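PDB 7EEH: TqaL from Neurospora crassa, which is an iron-binding protein of the 2OG-Fe dioxygenase family, part of the cupin clan, built around an antiparallel beta sheet. Local coordinates for residues R75-R80 / E119-L124; R60-L65 / L163-T168. The protein carries 1 engineered substitution. One frame throughout, in Å; residues are numbered along the deposited sequence.

Interaction 1 of 2, residues R75-R80 / E119-L124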
# COMPACT_ATOMS: atom_id res chain seq x y z
N ARG B 75 -5.45 -36.81 17.68
CA ARG B 75 -4.76 -36.23 18.83
C ARG B 75 -5.18 -34.76 18.90
O ARG B 75 -5.34 -34.10 17.87
CB ARG B 75 -3.24 -36.36 18.69
CG ARG B 75 -2.74 -37.81 18.79
CD ARG B 75 -1.74 -38.16 17.70
NE ARG B 75 -1.58 -39.61 17.53
CZ ARG B 75 -0.67 -40.16 16.73
NH1 ARG B 75 0.15 -39.39 16.02
NH2 ARG B 75 -0.59 -41.48 16.63
N SER B 76 -5.36 -34.25 20.12
CA SER B 76 -6.00 -32.95 20.22
C SER B 76 -5.71 -32.31 21.57
O SER B 76 -5.35 -32.99 22.54
CB SER B 76 -7.51 -33.07 20.01
OG SER B 76 -8.18 -33.17 21.25
N ARG B 77 -5.83 -30.98 21.58
CA ARG B 77 -5.97 -30.17 22.79
C ARG B 77 -7.03 -29.11 22.51
O ARG B 77 -7.22 -28.72 21.36
CB ARG B 77 -4.66 -29.48 23.21
CG ARG B 77 -3.56 -30.45 23.64
CD ARG B 77 -2.35 -29.78 24.26
NE ARG B 77 -1.44 -30.82 24.76
CZ ARG B 77 -1.54 -31.37 25.98
NH1 ARG B 77 -2.48 -30.96 26.83
NH2 ARG B 77 -0.70 -32.33 26.34
N ASN B 78 -7.72 -28.65 23.55
CA ASN B 78 -8.69 -27.60 23.34
C ASN B 78 -8.68 -26.61 24.49
O ASN B 78 -8.16 -26.88 25.58
CB ASN B 78 -10.10 -28.15 23.14
CG ASN B 78 -10.65 -28.76 24.40
OD1 ASN B 78 -11.33 -28.10 25.18
ND2 ASN B 78 -10.36 -30.04 24.61
N GLY B 79 -9.27 -25.45 24.22
CA GLY B 79 -9.39 -24.40 25.21
C GLY B 79 -10.51 -23.46 24.84
O GLY B 79 -10.80 -23.26 23.65
N ARG B 80 -11.15 -22.89 25.86
CA ARG B 80 -12.21 -21.91 25.67
C ARG B 80 -11.62 -20.52 25.82
O ARG B 80 -10.87 -20.26 26.77
CB ARG B 80 -13.34 -22.09 26.69
CG ARG B 80 -14.15 -23.37 26.55
CD ARG B 80 -15.02 -23.60 27.80
NE ARG B 80 -16.02 -22.57 27.96
CZ ARG B 80 -16.10 -21.71 28.97
NH1 ARG B 80 -15.25 -21.74 29.99
NH2 ARG B 80 -17.07 -20.82 28.96
N GLU B 119 -5.81 -29.99 27.87
CA GLU B 119 -5.99 -28.55 27.80
C GLU B 119 -4.93 -27.92 26.91
O GLU B 119 -3.76 -28.30 26.95
CB GLU B 119 -5.90 -27.93 29.19
CG GLU B 119 -7.06 -28.22 30.09
CD GLU B 119 -7.03 -27.34 31.32
OE1 GLU B 119 -6.21 -27.59 32.23
OE2 GLU B 119 -7.80 -26.36 31.37
N VAL B 120 -5.35 -26.94 26.10
CA VAL B 120 -4.40 -26.12 25.36
C VAL B 120 -3.42 -25.47 26.33
O VAL B 120 -3.82 -24.93 27.37
CB VAL B 120 -5.15 -25.06 24.53
CG1 VAL B 120 -4.28 -23.85 24.28
CG2 VAL B 120 -5.67 -25.66 23.23
N GLN B 121 -2.13 -25.49 25.99
CA GLN B 121 -1.07 -25.07 26.90
C GLN B 121 -0.48 -23.73 26.49
O GLN B 121 -0.78 -23.17 25.43
CB GLN B 121 0.03 -26.14 26.97
CG GLN B 121 -0.45 -27.48 27.53
CD GLN B 121 -0.89 -27.35 28.98
OE1 GLN B 121 -0.14 -26.87 29.83
NE2 GLN B 121 -2.13 -27.75 29.28
N ASP B 122 0.39 -23.19 27.36
CA ASP B 122 1.04 -21.92 27.04
C ASP B 122 1.82 -22.01 25.73
O ASP B 122 1.95 -21.00 25.02
CB ASP B 122 1.95 -21.50 28.20
CG ASP B 122 1.19 -20.78 29.30
OD1 ASP B 122 0.02 -20.39 29.08
OD2 ASP B 122 1.77 -20.60 30.40
N GLU B 123 2.33 -23.21 25.39
CA GLU B 123 3.05 -23.39 24.13
C GLU B 123 2.26 -22.82 22.95
O GLU B 123 2.83 -22.17 22.07
CB GLU B 123 3.34 -24.87 23.88
CG GLU B 123 4.30 -25.08 22.71
CD GLU B 123 4.45 -26.53 22.29
OE1 GLU B 123 3.94 -27.43 22.99
OE2 GLU B 123 5.08 -26.76 21.23
N LEU B 124 0.95 -23.06 22.92
CA LEU B 124 0.10 -22.53 21.85
C LEU B 124 -0.41 -21.14 22.19
O LEU B 124 -0.19 -20.20 21.42
CB LEU B 124 -1.07 -23.48 21.56
CG LEU B 124 -2.02 -23.01 20.44
CD1 LEU B 124 -1.26 -22.81 19.14
CD2 LEU B 124 -3.15 -23.98 20.23

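Interaction 2 of 2, residues R60-L65 / L163-T168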
# COMPACT_ATOMS: atom_id res chain seq x y z
N ARG B 60 5.20 -26.70 14.85
CA ARG B 60 5.62 -27.79 15.71
C ARG B 60 4.69 -28.06 16.88
O ARG B 60 4.81 -29.13 17.50
CB ARG B 60 7.02 -27.51 16.29
CG ARG B 60 8.11 -27.32 15.25
CD ARG B 60 9.38 -26.83 15.93
NE ARG B 60 10.18 -26.02 15.01
CZ ARG B 60 10.49 -24.74 15.20
NH1 ARG B 60 10.08 -24.10 16.29
NH2 ARG B 60 11.22 -24.10 14.29
N VAL B 61 3.79 -27.14 17.22
CA VAL B 61 3.00 -27.28 18.44
C VAL B 61 2.08 -28.49 18.38
O VAL B 61 1.75 -29.09 19.42
CB VAL B 61 2.22 -25.97 18.71
CG1 VAL B 61 1.22 -25.69 17.60
CG2 VAL B 61 1.53 -26.02 20.07
N SER B 62 1.68 -28.90 17.18
CA SER B 62 0.79 -30.05 17.04
C SER B 62 1.47 -31.36 17.42
O SER B 62 0.79 -32.39 17.56
CB SER B 62 0.28 -30.13 15.61
OG SER B 62 -0.55 -29.01 15.31
N ASN B 63 2.80 -31.36 17.56
CA ASN B 63 3.53 -32.55 17.98
C ASN B 63 3.29 -32.90 19.45
O ASN B 63 3.63 -34.01 19.87
CB ASN B 63 5.03 -32.36 17.75
CG ASN B 63 5.41 -32.39 16.27
OD1 ASN B 63 4.77 -33.04 15.46
ND2 ASN B 63 6.49 -31.68 15.92
N ASN B 64 2.72 -31.98 20.23
CA ASN B 64 2.55 -32.15 21.67
C ASN B 64 1.09 -32.28 22.08
O ASN B 64 0.75 -32.00 23.24
CB ASN B 64 3.20 -30.99 22.42
CG ASN B 64 4.70 -31.02 22.32
OD1 ASN B 64 5.28 -32.08 22.16
ND2 ASN B 64 5.34 -29.85 22.43
N LEU B 65 0.23 -32.70 21.15
CA LEU B 65 -1.19 -32.87 21.42
C LEU B 65 -1.42 -34.15 22.21
O LEU B 65 -0.57 -35.04 22.24
CB LEU B 65 -1.97 -32.90 20.11
CG LEU B 65 -1.84 -31.64 19.25
CD1 LEU B 65 -2.50 -31.83 17.88
CD2 LEU B 65 -2.44 -30.44 19.98
N LEU B 163 -11.59 -23.45 20.93
CA LEU B 163 -10.49 -23.68 20.00
C LEU B 163 -9.93 -25.09 20.18
O LEU B 163 -9.53 -25.46 21.28
CB LEU B 163 -9.38 -22.65 20.20
CG LEU B 163 -8.38 -23.01 19.10
CD1 LEU B 163 -8.39 -22.11 17.91
CD2 LEU B 163 -6.98 -23.28 19.66
N PHE B 164 -9.90 -25.87 19.09
CA PHE B 164 -9.25 -27.17 19.06
C PHE B 164 -8.00 -27.13 18.19
O PHE B 164 -8.06 -26.69 17.04
CB PHE B 164 -10.18 -28.26 18.52
CG PHE B 164 -11.26 -28.66 19.47
CD1 PHE B 164 -12.37 -27.86 19.64
CD2 PHE B 164 -11.18 -29.85 20.18
CE1 PHE B 164 -13.39 -28.23 20.51
CE2 PHE B 164 -12.19 -30.22 21.05
CZ PHE B 164 -13.29 -29.40 21.21
N ASN B 165 -6.90 -27.62 18.73
CA ASN B 165 -5.70 -27.90 17.94
C ASN B 165 -5.71 -29.41 17.71
O ASN B 165 -5.67 -30.19 18.67
CB ASN B 165 -4.46 -27.43 18.70
CG ASN B 165 -3.19 -27.60 17.91
OD1 ASN B 165 -3.18 -28.07 16.77
ND2 ASN B 165 -2.10 -27.19 18.51
N LEU B 166 -5.84 -29.83 16.45
CA LEU B 166 -6.26 -31.19 16.14
C LEU B 166 -5.35 -31.80 15.08
O LEU B 166 -5.18 -31.23 13.99
CB LEU B 166 -7.73 -31.21 15.65
CG LEU B 166 -8.24 -32.49 14.98
CD1 LEU B 166 -8.27 -33.63 15.98
CD2 LEU B 166 -9.62 -32.30 14.39
N ARG B 167 -4.77 -32.96 15.38
CA ARG B 167 -4.05 -33.76 14.40
C ARG B 167 -4.87 -35.01 14.12
O ARG B 167 -5.11 -35.82 15.03
CB ARG B 167 -2.65 -34.12 14.89
CG ARG B 167 -2.02 -35.29 14.16
CD ARG B 167 -0.54 -35.45 14.50
NE ARG B 167 0.25 -34.29 14.11
CZ ARG B 167 1.51 -34.08 14.46
NH1 ARG B 167 2.15 -34.98 15.21
NH2 ARG B 167 2.14 -32.98 14.07
N THR B 168 -5.33 -35.17 12.88
CA THR B 168 -6.01 -36.40 12.49
C THR B 168 -4.97 -37.38 11.94
O THR B 168 -3.93 -36.97 11.44
CB THR B 168 -7.10 -36.14 11.45
OG1 THR B 168 -6.52 -35.64 10.24
CG2 THR B 168 -8.13 -35.15 11.99

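Interaction 1 of 2, residues R75-R80 / E119-L124
With chi1 at -65°, R77 sets CG beside its backbone N and anti to the carbonyl carbon, and the chain then runs extended from CG to NE, so that the guanidinium is carried to the carbonyl of E119, beside the side chain of Q121. Q121 also starts with CG anti to its carbonyl carbon but bends at chi2, which turns its amide back toward the carbonyl of E119. Both groups end at one acceptor, the carbonyl oxygen of E119. R77 NH1 donates to E119 O over 3.0 Å, approaching from above the carbonyl plane, and Q121 NE2 reaches the same E119 O at 2.9 Å along a straighter line, also from above that plane. CG of Q121 lies over one face of the guanidinium, 4.1 Å from R77 NH1. Lower down the arginine, R77 CD comes to 3.4 Å from E119 O. The head group has further partners: NE bonds to N64 O and NH1 also to F117 O, so it ties several backbone carbonyls together.

The main chains meet in a single bridge between N78 and E119. V120 N donates to N78 O at 2.9 Å and a nearly straight 164°, and E119 CA adds a CH···O contact to N78 O at 3.5 Å. V120 CG2, anti to its carbonyl carbon, presses on the strand backbone 3.4 Å from N78 C and extends past it to G79, where there is no side chain.

Q121 is the N-cap of helix 122-125, so the contact hangs the entry to this short helix on strand 74-84. That strand runs between 158-170 and 89-92 in the main sheet; V120 O bonds to R92 on the latter, while L124 of the helix packs on L163 and N165 of the former.

Interaction 2 of 2, residues R60-L65 / L163-T168
R167 reaches out from strand 158-170 with CG anti to the backbone N (chi1 161°), and its CB meets CD1 of L65 at 3.8 Å. That methyl also sits 3.6 Å from R167 N, so the root of the arginine rests on leucine. The chain continues straight to CD and bends at chi3 (-62°), which turns the head group toward the 3-10 segment 62-63. NE is taken by D270 in a salt bridge, the strongest polar tie of the side chain. CZ lies beneath the carbonyl oxygen of S62, which stands over the centre of one guanidinium face with S62 O 3.6 Å from R167 CZ. At the end-on edge both terminal nitrogens converge on a single atom: NH2 donates to N63 OD1 at 3.0 Å and NH1, less straight, to N63 OD1 at 3.3 Å. OD1 lies in the guanidinium plane, yet the amide of N63 is turned 66° against it; NH1 uses an in-plane lone pair, whereas NH2 comes from above the carbonyl plane. NH2 further touches CB of S62 at 3.7 Å.

Beside this polar grip, L65 crosses N165 at about a right angle, its CD2 reaching N165 O at 3.5 Å. V61 approaches N165 obliquely and also packs on E123 and L124. L166 faces away from the loop, its side chain about 10 Å from the bound iron.

The loop after helix 52-58 is thus held to the sheet by L65 packing on N165 and the root of R167, and by the head of R167 reaching back to S62 and N63. With D270 balancing its charge, the backbone carbonyl oxygen of S62 over its face and the side-chain amide oxygen of N63 at its edge, the R167 guanidinium is probably kept positively charged and restricted in rotation.

How the interactions relate
The centres of the two interactions lie about 8 Å apart, on the same side of the chain's centre, and their strands 74-84 and 158-170 are antiparallel neighbours in the main sheet. The seam between these strands joins the sites directly: R167 N lies 2.8 Å from R75 O and L163 N 2.8 Å from G79 O, both probable hydrogen bonds. Along the chain, interaction 1 is nested within the loop that interaction 2 closes. Residues 60-65 also touch both segments of interaction 1: N64 bonds to R77 of the strand and to E123 of 119-124, and V61 packs on E123. Two connecting segments are thereby packed together against adjoining strands of the iron-binding fold.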